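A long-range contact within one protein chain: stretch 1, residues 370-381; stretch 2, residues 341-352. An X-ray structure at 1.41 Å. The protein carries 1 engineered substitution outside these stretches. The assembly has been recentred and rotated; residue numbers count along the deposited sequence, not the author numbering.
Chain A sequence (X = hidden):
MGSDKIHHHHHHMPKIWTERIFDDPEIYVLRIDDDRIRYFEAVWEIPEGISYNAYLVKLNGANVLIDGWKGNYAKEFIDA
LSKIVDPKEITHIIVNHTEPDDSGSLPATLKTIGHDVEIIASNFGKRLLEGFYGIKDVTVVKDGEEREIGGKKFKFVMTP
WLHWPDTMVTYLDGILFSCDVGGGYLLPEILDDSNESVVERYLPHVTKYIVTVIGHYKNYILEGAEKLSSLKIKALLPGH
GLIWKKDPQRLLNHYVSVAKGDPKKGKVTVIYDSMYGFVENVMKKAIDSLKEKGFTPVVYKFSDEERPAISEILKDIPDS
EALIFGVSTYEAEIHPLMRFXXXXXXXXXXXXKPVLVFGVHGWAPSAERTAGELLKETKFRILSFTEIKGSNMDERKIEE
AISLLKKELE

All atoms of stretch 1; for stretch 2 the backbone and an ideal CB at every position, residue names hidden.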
# COMPACT_ATOMS: atom_id res chain seq x y z
N THR A 370 14.02 -13.69 -2.30
CA THR A 370 12.96 -14.02 -3.24
C THR A 370 11.62 -14.16 -2.52
O THR A 370 11.56 -14.33 -1.30
CB THR A 370 13.25 -15.35 -3.95
OG1 THR A 370 12.97 -16.43 -3.06
CG2 THR A 370 14.72 -15.42 -4.41
N ALA A 371 10.54 -14.12 -3.30
CA ALA A 371 9.21 -14.32 -2.73
C ALA A 371 9.11 -15.68 -2.05
O ALA A 371 8.53 -15.80 -0.96
CB ALA A 371 8.15 -14.19 -3.81
N GLY A 372 9.69 -16.71 -2.67
CA GLY A 372 9.61 -18.04 -2.09
C GLY A 372 10.38 -18.16 -0.78
O GLY A 372 9.88 -18.68 0.21
N GLU A 373 11.63 -17.68 -0.78
CA GLU A 373 12.44 -17.73 0.44
C GLU A 373 11.71 -17.07 1.60
O GLU A 373 11.79 -17.53 2.75
CB GLU A 373 13.78 -17.03 0.19
CG GLU A 373 14.94 -17.62 0.98
CD GLU A 373 16.20 -16.77 0.93
OE1 GLU A 373 16.63 -16.28 2.00
OE2 GLU A 373 16.75 -16.58 -0.17
N LEU A 374 10.99 -15.98 1.32
CA LEU A 374 10.25 -15.28 2.37
C LEU A 374 9.11 -16.14 2.90
O LEU A 374 8.92 -16.27 4.11
CB LEU A 374 9.72 -13.96 1.81
CG LEU A 374 8.83 -13.18 2.76
CD1 LEU A 374 9.55 -12.94 4.10
CD2 LEU A 374 8.44 -11.89 2.09
N LEU A 375 8.31 -16.71 1.99
CA LEU A 375 7.21 -17.58 2.41
C LEU A 375 7.73 -18.82 3.10
O LEU A 375 7.06 -19.37 3.99
CB LEU A 375 6.36 -17.95 1.19
CG LEU A 375 5.36 -16.89 0.74
CD1 LEU A 375 4.97 -17.11 -0.71
CD2 LEU A 375 4.12 -16.92 1.63
N LYS A 376 8.94 -19.26 2.74
CA LYS A 376 9.53 -20.45 3.35
C LYS A 376 9.76 -20.27 4.84
O LYS A 376 9.71 -21.25 5.58
CB LYS A 376 10.84 -20.80 2.64
CG LYS A 376 11.24 -22.27 2.72
CD LYS A 376 10.63 -23.10 1.61
CE LYS A 376 11.18 -24.53 1.62
NZ LYS A 376 10.50 -25.36 0.60
N GLU A 377 10.00 -19.04 5.32
CA GLU A 377 10.17 -18.85 6.77
C GLU A 377 8.92 -19.23 7.55
O GLU A 377 9.01 -19.47 8.76
CB GLU A 377 10.44 -17.39 7.11
CG GLU A 377 11.43 -16.69 6.21
CD GLU A 377 11.78 -15.31 6.73
OE1 GLU A 377 12.02 -15.17 7.95
OE2 GLU A 377 11.82 -14.36 5.91
N THR A 378 7.77 -19.25 6.90
CA THR A 378 6.50 -19.23 7.59
C THR A 378 5.92 -20.62 7.68
O THR A 378 6.55 -21.62 7.31
CB THR A 378 5.55 -18.28 6.87
OG1 THR A 378 5.12 -18.85 5.62
CG2 THR A 378 6.25 -16.97 6.59
N LYS A 379 4.70 -20.68 8.19
CA LYS A 379 4.02 -21.95 8.29
C LYS A 379 3.52 -22.41 6.94
O LYS A 379 3.21 -23.60 6.78
CB LYS A 379 2.86 -21.86 9.27
CG LYS A 379 3.27 -21.53 10.70
CD LYS A 379 2.11 -21.75 11.68
CE LYS A 379 1.98 -20.61 12.68
NZ LYS A 379 0.82 -20.79 13.62
N PHE A 380 3.45 -21.51 5.95
CA PHE A 380 2.98 -21.94 4.64
C PHE A 380 3.98 -22.92 4.05
O PHE A 380 5.19 -22.83 4.29
CB PHE A 380 2.78 -20.76 3.69
CG PHE A 380 1.59 -19.91 4.03
CD1 PHE A 380 0.31 -20.28 3.62
CD2 PHE A 380 1.74 -18.75 4.78
CE1 PHE A 380 -0.79 -19.50 3.96
CE2 PHE A 380 0.64 -17.97 5.12
CZ PHE A 380 -0.62 -18.34 4.72
N ARG A 381 3.45 -23.87 3.28
CA ARG A 381 4.25 -24.92 2.65
C ARG A 381 4.22 -24.72 1.14
O ARG A 381 3.19 -24.94 0.50
CB ARG A 381 3.72 -26.29 3.03
CG ARG A 381 3.82 -26.55 4.52
CD ARG A 381 5.29 -26.63 4.94
NE ARG A 381 5.47 -26.86 6.37
CZ ARG A 381 5.17 -27.99 6.98
NH1 ARG A 381 4.64 -29.00 6.30
NH2 ARG A 381 5.38 -28.11 8.29
N UNK A 341 1.77 -7.03 0.69
CA UNK A 341 0.77 -8.08 0.86
C UNK A 341 1.36 -9.30 1.55
O UNK A 341 0.77 -9.82 2.50
CB UNK A 341 0.18 -8.48 -0.49
N UNK A 342 2.53 -9.77 1.09
CA UNK A 342 3.17 -10.93 1.70
C UNK A 342 3.52 -10.66 3.16
O UNK A 342 3.31 -11.52 4.02
CB UNK A 342 4.43 -11.32 0.92
N UNK A 343 4.06 -9.48 3.45
CA UNK A 343 4.40 -9.18 4.84
C UNK A 343 3.16 -9.14 5.73
O UNK A 343 3.21 -9.59 6.87
CB UNK A 343 5.14 -7.85 4.92
N UNK A 344 2.05 -8.61 5.22
CA UNK A 344 0.83 -8.60 6.02
C UNK A 344 0.22 -9.99 6.16
O UNK A 344 -0.36 -10.29 7.21
CB UNK A 344 -0.19 -7.65 5.40
N UNK A 345 0.30 -10.83 5.12
CA UNK A 345 -0.16 -12.22 5.26
C UNK A 345 0.65 -12.93 6.33
O UNK A 345 0.10 -13.63 7.19
CB UNK A 345 -0.05 -12.97 3.93
N UNK A 346 1.97 -12.72 6.33
CA UNK A 346 2.83 -13.37 7.33
C UNK A 346 2.50 -12.85 8.72
O UNK A 346 2.47 -13.61 9.69
CB UNK A 346 4.31 -13.13 7.01
N UNK A 347 2.22 -11.55 8.83
CA UNK A 347 1.94 -10.97 10.14
C UNK A 347 0.58 -11.38 10.69
O UNK A 347 0.44 -11.62 11.90
CB UNK A 347 2.02 -9.44 10.06
N UNK A 348 -0.44 -11.44 9.82
CA UNK A 348 -1.82 -11.55 10.27
C UNK A 348 -2.48 -12.88 9.98
O UNK A 348 -3.47 -13.21 10.63
CB UNK A 348 -2.65 -10.44 9.63
N UNK A 349 -1.98 -13.62 8.99
CA UNK A 349 -2.67 -14.79 8.47
C UNK A 349 -1.67 -15.90 8.19
O UNK A 349 -1.64 -16.50 7.11
CB UNK A 349 -3.45 -14.44 7.20
N UNK A 350 -0.86 -16.22 9.20
CA UNK A 350 0.24 -17.16 9.08
C UNK A 350 -0.27 -18.56 9.41
O UNK A 350 -0.29 -18.98 10.56
CB UNK A 350 1.40 -16.77 10.00
N UNK A 351 -0.68 -19.29 8.37
CA UNK A 351 -1.31 -20.60 8.51
C UNK A 351 -0.48 -21.66 7.80
O UNK A 351 0.21 -21.37 6.81
CB UNK A 351 -2.74 -20.58 7.95
N UNK A 352 -0.60 -22.91 8.26
CA UNK A 352 0.08 -24.04 7.61
C UNK A 352 -0.81 -24.55 6.48
O UNK A 352 -1.52 -25.54 6.61
CB UNK A 352 0.39 -25.16 8.61

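Stretch 2 is helical from 341 to 348, and its axis runs nearly parallel to that of helix 371-376, at 9° and a closest approach of 10.9 Å, a spacing that leaves room for side chains between them. Position 341 has no atom of stretch 1 near its CB, so this contact does not constrain it; it is Thr-341.

At 342 the CA-to-CB bond points toward stretch 1, and the ideal CB lies 4.2 Å from Leu-374 CD2, with Ala-371 and Leu-375 also lining the space. Leucine, isoleucine, methionine or valine would suit so apolar a surrounding. The residue is Leu-342, which spreads across all three: its CD1 is 4.3 Å from Ala-371 CB, and its CD2 is 4.2 Å from Leu-375 CD1.

Position 343 points away, and only a side chain long enough to reach back could touch Leu-374. Many residues are possible; Leu-343 brings its CD2 to 4.4 Å from Leu-374 CD2, a marginal contact. Position 344 is out of reach and is Glu-344.

The CB of 345 points toward stretch 1, with Phe-380 CE2 5.2 Å from the ideal CB. One or two further carbons would fill that gap, so a branched or medium apolar residue fits. Ile-345 does so with CG2, 3.7 Å from Phe-380 CE2.

At 346 the CB points sideways, but the ideal CB is 4.3 Å from Thr-378 CG2, and Leu-374 lies within reach of a longer chain. Isoleucine, leucine, valine or methionine are all plausible. Ile-346 places CG1 3.6 Å from Thr-378 CG2 and CD1 3.7 Å from Leu-374 CD1, bridging the helix and the loop that follows it.

Positions 347 and 348 lie beyond reach of stretch 1; they are Asp-347 and Lys-348. At 349, phi/psi of -139/53 is the first departure from helical values. Its CB points sideways, 5.4 Å from Phe-380 CZ, and a small residue is adequate. Ala-349 contributes mainly backbone, its O lying 3.2 Å from Phe-380 CZ at the ring edge.

Position 350 also points sideways, but the backbone N of Lys-379 is a donor within reach of a side chain, favouring an acceptor such as asparagine or aspartate. In Asn-350, chi1 is t, and OD1 accepts a hydrogen bond from Lys-379 N at 3.3 Å with an angle of 162°.

The CB of 351 points away, yet Phe-380 CZ is 4.5 Å from its ideal position, so an apolar or aromatic residue would be accommodated. Tyr-351 meets that ring with CB, 4.4 Å from Phe-380 CZ, while its carbonyl O lies over one ring face.

At 352, the ideal CB of 352 is 3.7 Å from Lys-379 O. The guanidinium of Arg-381, also nearby, invites an acidic side chain. Glu-352 extends with chi1 and chi2 both t, and its OE2 forms a salt bridge with Arg-381 NH1 at 3.5 Å. The oxygen sits over the guanidinium face, so charge alone holds the pair.

Stretch 2 (341-352) TLLEIIDKANYE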
# COMPACT_ATOMS: atom_id res chain seq x y z
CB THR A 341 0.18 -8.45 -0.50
OG1 THR A 341 -0.46 -7.31 -1.05
CG2 THR A 341 -0.87 -9.59 -0.37
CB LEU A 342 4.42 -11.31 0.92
CG LEU A 342 4.17 -11.90 -0.47
CD1 LEU A 342 5.47 -12.09 -1.21
CD2 LEU A 342 3.41 -13.21 -0.39
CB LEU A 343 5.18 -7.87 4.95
CG LEU A 343 6.59 -7.87 4.39
CD1 LEU A 343 7.20 -6.47 4.44
CD2 LEU A 343 7.47 -8.83 5.15
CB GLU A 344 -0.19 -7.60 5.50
CG GLU A 344 0.29 -6.15 5.57
CD GLU A 344 0.78 -5.78 6.93
OE1 GLU A 344 0.12 -6.14 7.93
OE2 GLU A 344 1.83 -5.11 7.00
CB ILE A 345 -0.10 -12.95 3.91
CG1 ILE A 345 -1.19 -12.43 2.99
CG2 ILE A 345 -0.22 -14.50 4.10
CD1 ILE A 345 -1.03 -12.87 1.54
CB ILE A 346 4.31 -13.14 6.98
CG1 ILE A 346 4.64 -13.86 5.69
CG2 ILE A 346 5.21 -13.60 8.11
CD1 ILE A 346 6.07 -13.57 5.20
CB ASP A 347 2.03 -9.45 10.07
CG ASP A 347 2.03 -8.82 11.45
OD1 ASP A 347 2.97 -9.11 12.22
OD2 ASP A 347 1.09 -8.06 11.76
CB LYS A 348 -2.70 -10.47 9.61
CG LYS A 348 -2.26 -9.05 9.92
CD LYS A 348 -2.55 -8.65 11.36
CE LYS A 348 -2.28 -7.18 11.58
NZ LYS A 348 -2.84 -6.67 12.85
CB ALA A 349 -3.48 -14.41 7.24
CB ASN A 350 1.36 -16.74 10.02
CG ASN A 350 2.65 -17.44 9.72
OD1 ASN A 350 2.81 -18.04 8.66
ND2 ASN A 350 3.59 -17.39 10.65
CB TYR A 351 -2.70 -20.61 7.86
CG TYR A 351 -3.72 -19.73 8.54
CD1 TYR A 351 -4.41 -20.17 9.67
CD2 TYR A 351 -4.02 -18.46 8.05
CE1 TYR A 351 -5.34 -19.38 10.27
CE2 TYR A 351 -4.95 -17.66 8.67
CZ TYR A 351 -5.62 -18.14 9.78
OH TYR A 351 -6.55 -17.33 10.38
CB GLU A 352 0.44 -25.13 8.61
CG GLU A 352 1.36 -26.20 8.00
CD GLU A 352 1.50 -27.45 8.84
OE1 GLU A 352 1.31 -27.38 10.07
OE2 GLU A 352 1.80 -28.52 8.26
O HOH W 1 -1.76 -21.31 12.61
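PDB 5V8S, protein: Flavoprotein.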